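Local coordinates for protein cysteine hydrolase (Vibrio cholerae, PDB 6V98) that serves as a type VI secretion system effector and probably acts as a cysteine hydrolase against rival bacterial cells, at residues A[127-132]-A[160-165]. Sequence-based numbering, arbitrary orientation.
Sequences DSWLRG and ADAMGL
Arg131 NE donates to Asp127 OD2 over 3.0 Å in a salt bridge between residues one helical turn apart (i to i+4), on the same helix from which Trp129 reaches across to Ala162 and Met163. That bond is nearly straight at the nitrogen (168°) and lies close to the guanidinium plane, but it meets the carboxylate from well above its plane. No hydrogen bond joins the two segments, and their contact is apolar and small. With CG anti to the backbone N (chi1 -171°), the Trp129 indole extends from helix 123-134 toward the end of helix 154-162. There the Ala162 methyl approaches the pyrrole part of the ring obliquely, CB standing 3.6 Å from NE1 and 3.9 Å from CD1. The Met163 side chain bends so that its terminal methyl CE comes to 4.2 Å from Trp129 CB. The Trp129 side chain also touches Asp158 and Leu159, while Leu130 packs on Phe155, Leu159 and Tyr60, tying the helix to its neighbour and to strand 57-63. Just beyond Met163 the chain turns with positive phi at Gly164 (77°). Leu165 N bonds Ala160 O at 3.1 Å and Gly164 N bonds Asp161 O at 3.0 Å. Trp129 packs against the C-terminal end of helix 154-162, which follows the arsenic-modified Cys152 and closes here in a Schellman motif.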
loop_
_atom_site.group_PDB
_atom_site.type_symbol
_atom_site.label_atom_id
_atom_site.label_comp_id
_atom_site.label_asym_id
_atom_site.label_seq_id
_atom_site.Cartn_x
_atom_site.Cartn_y
_atom_site.Cartn_z
ATOM N N ASP A 127 -5.367 10.723 2.711
ATOM C CA ASP A 127 -6.342 10.708 1.625
ATOM C C ASP A 127 -6.110 11.870 0.672
ATOM O O ASP A 127 -6.144 11.701 -0.555
ATOM C CB ASP A 127 -7.757 10.753 2.201
ATOM C CG ASP A 127 -8.809 10.427 1.171
ATOM O OD1 ASP A 127 -8.828 9.271 0.706
ATOM O OD2 ASP A 127 -9.609 11.325 0.832
ATOM N N SER A 128 -5.845 13.052 1.221
ATOM C CA SER A 128 -5.556 14.215 0.383
ATOM C C SER A 128 -4.276 14.028 -0.433
ATOM O O SER A 128 -4.218 14.409 -1.611
ATOM C CB SER A 128 -5.455 15.463 1.263
ATOM O OG SER A 128 -5.186 16.604 0.460
ATOM N N TRP A 129 -3.235 13.458 0.178
ATOM C CA TRP A 129 -1.971 13.250 -0.532
ATOM C C TRP A 129 -2.143 12.263 -1.683
ATOM O O TRP A 129 -1.669 12.507 -2.802
ATOM C CB TRP A 129 -0.907 12.771 0.462
ATOM C CG TRP A 129 0.532 12.693 -0.010
ATOM C CD1 TRP A 129 1.513 13.611 0.214
ATOM C CD2 TRP A 129 1.150 11.608 -0.712
ATOM N NE1 TRP A 129 2.701 13.175 -0.316
ATOM C CE2 TRP A 129 2.505 11.949 -0.897
ATOM C CE3 TRP A 129 0.683 10.390 -1.218
ATOM C CZ2 TRP A 129 3.402 11.116 -1.560
ATOM C CZ3 TRP A 129 1.576 9.553 -1.871
ATOM C CH2 TRP A 129 2.920 9.917 -2.036
ATOM N N LEU A 130 -2.840 11.152 -1.430
ATOM C CA LEU A 130 -3.074 10.145 -2.462
ATOM C C LEU A 130 -3.931 10.695 -3.599
ATOM O O LEU A 130 -3.621 10.477 -4.778
ATOM C CB LEU A 130 -3.723 8.915 -1.822
ATOM C CG LEU A 130 -2.732 8.200 -0.901
ATOM C CD1 LEU A 130 -3.486 7.334 0.128
ATOM C CD2 LEU A 130 -1.746 7.366 -1.709
ATOM N N ARG A 131 -5.007 11.417 -3.275
ATOM C CA ARG A 131 -5.803 12.040 -4.329
ATOM C C ARG A 131 -4.979 13.073 -5.092
ATOM O O ARG A 131 -5.128 13.223 -6.310
ATOM C CB ARG A 131 -7.053 12.690 -3.742
ATOM C CG ARG A 131 -8.100 11.708 -3.210
ATOM C CD ARG A 131 -9.412 12.418 -2.885
ATOM N NE ARG A 131 -9.377 13.127 -1.603
ATOM C CZ ARG A 131 -9.108 14.424 -1.461
ATOM N NH1 ARG A 131 -8.845 15.175 -2.523
ATOM N NH2 ARG A 131 -9.103 14.974 -0.251
ATOM N N GLY A 132 -4.098 13.787 -4.391
ATOM C CA GLY A 132 -3.234 14.752 -5.057
ATOM C C GLY A 132 -2.261 14.095 -6.020
ATOM O O GLY A 132 -2.046 14.586 -7.130
ATOM N N ALA A 160 4.400 7.414 3.468
ATOM C CA ALA A 160 4.656 7.238 4.892
ATOM C C ALA A 160 5.594 8.318 5.399
ATOM O O ALA A 160 5.365 8.897 6.470
ATOM C CB ALA A 160 5.225 5.842 5.151
ATOM N N ASP A 161 6.625 8.644 4.612
ATOM C CA ASP A 161 7.495 9.773 4.943
ATOM C C ASP A 161 6.681 11.052 5.105
ATOM O O ASP A 161 6.877 11.816 6.060
ATOM C CB ASP A 161 8.554 9.968 3.851
ATOM C CG ASP A 161 9.916 9.373 4.218
ATOM O OD1 ASP A 161 10.538 9.834 5.204
ATOM O OD2 ASP A 161 10.367 8.450 3.506
ATOM N N ALA A 162 5.760 11.301 4.167
ATOM C CA ALA A 162 4.974 12.528 4.186
ATOM C C ALA A 162 4.046 12.582 5.392
ATOM O O ALA A 162 3.709 13.676 5.860
ATOM C CB ALA A 162 4.175 12.665 2.885
ATOM N N MET A 163 3.638 11.429 5.919
ATOM C CA MET A 163 2.764 11.412 7.082
ATOM C C MET A 163 3.533 11.616 8.384
ATOM O O MET A 163 2.911 11.645 9.453
ATOM C CB MET A 163 1.978 10.094 7.149
ATOM C CG MET A 163 1.030 9.812 5.972
ATOM S SD MET A 163 -0.238 11.078 5.702
ATOM C CE MET A 163 0.525 11.948 4.328
ATOM N N GLY A 164 4.858 11.738 8.319
ATOM C CA GLY A 164 5.673 11.800 9.517
ATOM C C GLY A 164 5.899 10.471 10.201
ATOM O O GLY A 164 6.231 10.446 11.393
ATOM N N LEU A 165 5.753 9.363 9.485
ATOM C CA LEU A 165 5.831 8.041 10.092
ATOM C C LEU A 165 7.236 7.450 10.079
ATOM O O LEU A 165 7.431 6.347 10.602
ATOM C CB LEU A 165 4.859 7.093 9.392
ATOM C CG LEU A 165 3.384 7.497 9.460
ATOM C CD1 LEU A 165 2.538 6.552 8.603
ATOM C CD2 LEU A 165 2.888 7.518 10.907
#